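Local structure of glycosyl hydrolase, family 38 (Enterococcus faecalis, 5KBP) at residues Val748-Arg752 / Tyr774-Tyr778; Asn657-Phe661 / Gly779-His783. The protein probably hydrolyses terminal alpha-linked mannose residues from carbohydrates, as a bacterial alpha-mannosidase of glycoside hydrolase family 38. The contacts are given in a common frame with arbitrary orientation. Numbering follows the deposited sequence.

Contact 1. Residues Val748-Arg752 / Tyr774-Tyr778; sequences VTLIR and YTFKY
Two strands of different beta sheets meet face to face, as in the core of a beta sandwich. The axes of Val748-Arg752 and Tyr774-Tyr778 approach to 8.5 Å, too far for strand pairing, and run nearly antiparallel at 167°; the nearest CA atoms, Leu750 and Phe776, are 6.8 Å apart. Val748 and Thr749 are extended. At Leu750 the backbone turns (phi/psi -87/-47°) before Ile751 returns to beta (-156/141°); both face Leu674 on the adjacent strand, a classic beta bulge, which lets two consecutive side chains point toward Tyr774-Tyr778. Leu750 (m, t) sets CB over the Phe776 ring, 4.0 Å from its centroid and 2° off the normal, a CH-pi contact; its O lies 3.1 Å from Phe776 CE1 and its CD2 4.3 Å from Tyr778 CE1. Ile751 (t, t) brings CB 3.8 Å from Phe776 CZ and CD1 4.1 Å from the Tyr774 centroid, 12° off the normal, a second CH-pi contact. Tyr774 and Phe776 are m, Tyr778 p with its OH hydrogen-bonded to Thr663 OG1. Strand 672-679 pairs with Val748, Leu750 and Ile751, strand 737-740 holds Thr749 through Glu737, strand 659-667 flanks Tyr774-Tyr778, and helix 304-332 closes one end through Val304 and Tyr305.

Contact 2. Residues Asn657-Phe661 / Gly779-His783; sequences NQLFF and GLSLH
An antiparallel beta pairing joins Asn657-Phe661 to Gly779-His783 within one large sheet, the strand axes 4.7 Å apart at 163°. Leu780 (72 Å² buried) is central to it. It forms a hydrogen-bonded pair with Leu659 (CA-CA 5.1 Å): Leu659 N to Leu780 O is 2.9 Å and Leu780 N to Leu659 O 2.8 Å. Both leucines take chi1 t and project from the same face, CB to CB 4.4 Å; this face packs on the opposing sheet, Leu659 on Leu545 and Leu780 on Leu559, as between the layers of a beta sandwich. Gly779 (51 Å²) forms a non-hydrogen-bonded pair with Phe660, their CA atoms only 4.3 Å apart. Extended (-162/174°), it has CA 3.2 Å from Leu659 O; an ideal CB would lie 3.1 Å from that oxygen, so lacking a side chain eases the approach. Phe661 (m) places CE2 3.7 Å from Leu780 CB. Beside Asn657 (p; 49 Å²), one water donates to Asn657 OD1 at 3.1 Å and lies 3.0 Å from Ser781 OG.

In the fold
Both contacts use strand 772-783, contact 1 its Tyr774-Tyr778 part and contact 2 the following Gly779-His783, with centres about 16 Å apart. They differ in kind: contact 2 pairs neighbouring strands 659-667 and 772-783 in one antiparallel sheet, whereas contact 1 reaches across to strand 745-753 of a second. Along the chain, contact 1 is nested inside the loop closed by contact 2. They meet where Tyr778 O lies 2.7 Å from Phe661 N, a probable hydrogen bond, and the rings of these residues touch. One strand thus supplies both in-sheet pairing and inter-sheet packing in the C-terminal beta region, away from the annotated calcium-site residues.

Contact 1. Residues Val748-Arg752 / Tyr774-Tyr778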
# COMPACT_ATOMS: atom_id res chain seq x y z
N VAL A 748 9.71 -12.07 -27.65
CA VAL A 748 9.04 -11.86 -26.37
C VAL A 748 9.57 -10.58 -25.75
O VAL A 748 10.79 -10.43 -25.57
CB VAL A 748 9.24 -13.06 -25.43
CG1 VAL A 748 8.65 -12.76 -24.06
CG2 VAL A 748 8.62 -14.32 -26.02
N THR A 749 8.67 -9.66 -25.43
CA THR A 749 9.06 -8.39 -24.82
C THR A 749 9.37 -8.60 -23.35
O THR A 749 8.52 -9.10 -22.60
CB THR A 749 7.96 -7.35 -25.00
OG1 THR A 749 7.72 -7.14 -26.39
CG2 THR A 749 8.37 -6.03 -24.35
N LEU A 750 10.57 -8.21 -22.93
CA LEU A 750 10.97 -8.36 -21.54
C LEU A 750 10.55 -7.15 -20.70
O LEU A 750 9.99 -7.31 -19.61
CB LEU A 750 12.48 -8.57 -21.45
CG LEU A 750 13.04 -9.79 -22.18
CD1 LEU A 750 14.55 -9.87 -22.00
CD2 LEU A 750 12.36 -11.06 -21.71
N ILE A 751 10.82 -5.94 -21.18
CA ILE A 751 10.56 -4.73 -20.42
C ILE A 751 10.40 -3.58 -21.40
O ILE A 751 11.10 -3.51 -22.42
CB ILE A 751 11.69 -4.47 -19.39
CG1 ILE A 751 11.33 -3.32 -18.45
CG2 ILE A 751 13.02 -4.20 -20.09
CD1 ILE A 751 12.34 -3.12 -17.33
N ARG A 752 9.45 -2.70 -21.11
CA ARG A 752 9.19 -1.53 -21.94
C ARG A 752 9.05 -0.32 -21.03
O ARG A 752 8.24 -0.33 -20.10
CB ARG A 752 7.93 -1.72 -22.80
CG ARG A 752 7.73 -0.64 -23.85
CD ARG A 752 6.57 -0.96 -24.77
NE ARG A 752 5.28 -0.82 -24.11
CZ ARG A 752 4.58 0.31 -24.07
NH1 ARG A 752 3.41 0.35 -23.44
NH2 ARG A 752 5.05 1.39 -24.66
N TYR A 774 15.73 -6.29 -12.26
CA TYR A 774 14.65 -7.10 -12.81
C TYR A 774 15.17 -8.48 -13.17
O TYR A 774 16.32 -8.64 -13.59
CB TYR A 774 14.02 -6.44 -14.05
CG TYR A 774 13.11 -5.28 -13.72
CD1 TYR A 774 13.61 -4.00 -13.59
CD2 TYR A 774 11.74 -5.48 -13.53
CE1 TYR A 774 12.78 -2.93 -13.29
CE2 TYR A 774 10.91 -4.42 -13.23
CZ TYR A 774 11.43 -3.15 -13.11
OH TYR A 774 10.60 -2.10 -12.81
N THR A 775 14.31 -9.48 -13.01
CA THR A 775 14.62 -10.86 -13.36
C THR A 775 13.46 -11.42 -14.17
O THR A 775 12.33 -11.47 -13.69
CB THR A 775 14.85 -11.72 -12.11
OG1 THR A 775 15.96 -11.19 -11.36
CG2 THR A 775 15.14 -13.16 -12.50
N PHE A 776 13.75 -11.84 -15.40
CA PHE A 776 12.75 -12.37 -16.31
C PHE A 776 12.95 -13.88 -16.45
O PHE A 776 14.03 -14.33 -16.83
CB PHE A 776 12.84 -11.69 -17.68
CG PHE A 776 12.95 -10.20 -17.60
CD1 PHE A 776 11.83 -9.43 -17.34
CD2 PHE A 776 14.16 -9.56 -17.78
CE1 PHE A 776 11.92 -8.05 -17.26
CE2 PHE A 776 14.26 -8.19 -17.71
CZ PHE A 776 13.14 -7.43 -17.45
N LYS A 777 11.90 -14.64 -16.14
CA LYS A 777 11.93 -16.10 -16.21
C LYS A 777 11.13 -16.55 -17.43
O LYS A 777 9.95 -16.22 -17.56
CB LYS A 777 11.36 -16.72 -14.93
CG LYS A 777 12.19 -16.44 -13.69
CD LYS A 777 11.61 -17.14 -12.47
CE LYS A 777 12.44 -16.87 -11.23
NZ LYS A 777 11.88 -17.55 -10.03
N TYR A 778 11.78 -17.31 -18.30
CA TYR A 778 11.16 -17.82 -19.52
C TYR A 778 11.92 -19.07 -19.94
O TYR A 778 12.94 -19.43 -19.35
CB TYR A 778 11.14 -16.74 -20.62
CG TYR A 778 12.48 -16.13 -20.95
CD1 TYR A 778 13.08 -15.21 -20.10
CD2 TYR A 778 13.15 -16.47 -22.12
CE1 TYR A 778 14.30 -14.64 -20.40
CE2 TYR A 778 14.37 -15.91 -22.43
CZ TYR A 778 14.95 -15.00 -21.57
OH TYR A 778 16.17 -14.43 -21.87

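Contact 2. Residues Asn657-Phe661 / Gly779-His783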
# COMPACT_ATOMS: atom_id res chain seq x y z
N ASN A 657 13.04 -31.94 -21.67
CA ASN A 657 13.44 -31.22 -22.87
C ASN A 657 13.27 -29.71 -22.72
O ASN A 657 13.48 -28.97 -23.68
CB ASN A 657 12.63 -31.70 -24.08
CG ASN A 657 11.15 -31.35 -23.97
OD1 ASN A 657 10.60 -31.25 -22.88
ND2 ASN A 657 10.51 -31.18 -25.12
N GLN A 658 12.90 -29.24 -21.53
CA GLN A 658 12.70 -27.82 -21.29
C GLN A 658 14.03 -27.13 -21.03
O GLN A 658 14.80 -27.55 -20.15
CB GLN A 658 11.75 -27.60 -20.11
CG GLN A 658 10.31 -27.98 -20.39
CD GLN A 658 9.38 -27.57 -19.26
OE1 GLN A 658 9.65 -27.84 -18.09
NE2 GLN A 658 8.28 -26.91 -19.61
N LEU A 659 14.30 -26.07 -21.78
CA LEU A 659 15.50 -25.25 -21.59
C LEU A 659 15.08 -23.96 -20.90
O LEU A 659 14.37 -23.14 -21.48
CB LEU A 659 16.17 -24.97 -22.93
CG LEU A 659 17.64 -24.55 -22.90
CD1 LEU A 659 18.52 -25.71 -22.46
CD2 LEU A 659 18.08 -24.02 -24.26
N PHE A 660 15.50 -23.79 -19.65
CA PHE A 660 15.06 -22.67 -18.83
C PHE A 660 16.02 -21.50 -18.94
O PHE A 660 17.24 -21.68 -19.02
CB PHE A 660 14.93 -23.10 -17.36
CG PHE A 660 13.83 -24.09 -17.12
CD1 PHE A 660 14.04 -25.45 -17.27
CD2 PHE A 660 12.57 -23.65 -16.73
CE1 PHE A 660 13.02 -26.35 -17.04
CE2 PHE A 660 11.55 -24.55 -16.50
CZ PHE A 660 11.77 -25.90 -16.66
N PHE A 661 15.46 -20.29 -18.94
CA PHE A 661 16.24 -19.06 -19.00
C PHE A 661 15.88 -18.15 -17.83
O PHE A 661 14.74 -18.14 -17.36
CB PHE A 661 15.99 -18.31 -20.32
CG PHE A 661 16.16 -19.17 -21.54
CD1 PHE A 661 17.39 -19.69 -21.87
CD2 PHE A 661 15.08 -19.44 -22.36
CE1 PHE A 661 17.55 -20.48 -22.99
CE2 PHE A 661 15.23 -20.22 -23.49
CZ PHE A 661 16.47 -20.74 -23.81
N GLY A 779 11.41 -19.74 -20.97
CA GLY A 779 12.02 -20.99 -21.39
C GLY A 779 11.62 -21.40 -22.78
O GLY A 779 10.76 -20.80 -23.42
N LEU A 780 12.27 -22.47 -23.25
CA LEU A 780 12.11 -22.98 -24.60
C LEU A 780 11.79 -24.47 -24.55
O LEU A 780 12.30 -25.19 -23.69
CB LEU A 780 13.38 -22.73 -25.43
CG LEU A 780 13.51 -23.20 -26.88
CD1 LEU A 780 14.44 -22.26 -27.64
CD2 LEU A 780 14.04 -24.62 -26.96
N SER A 781 10.95 -24.92 -25.48
CA SER A 781 10.59 -26.33 -25.57
C SER A 781 10.34 -26.68 -27.03
O SER A 781 9.56 -26.00 -27.71
CB SER A 781 9.35 -26.64 -24.73
OG SER A 781 9.03 -28.01 -24.79
N LEU A 782 11.00 -27.73 -27.51
CA LEU A 782 10.90 -28.16 -28.89
C LEU A 782 10.01 -29.39 -29.01
O LEU A 782 9.91 -30.20 -28.08
CB LEU A 782 12.29 -28.47 -29.46
CG LEU A 782 13.29 -27.31 -29.45
CD1 LEU A 782 14.64 -27.76 -30.00
CD2 LEU A 782 12.76 -26.12 -30.24
N HIS A 783 9.35 -29.52 -30.16
CA HIS A 783 8.49 -30.67 -30.42
C HIS A 783 8.54 -30.99 -31.90
O HIS A 783 9.02 -30.20 -32.72
CB HIS A 783 7.05 -30.41 -29.95
CG HIS A 783 6.33 -29.38 -30.76
ND1 HIS A 783 5.75 -29.66 -31.98
CD2 HIS A 783 6.07 -28.07 -30.52
CE1 HIS A 783 5.18 -28.57 -32.46
NE2 HIS A 783 5.36 -27.59 -31.59
O HOH W 1 7.90 -29.67 -22.53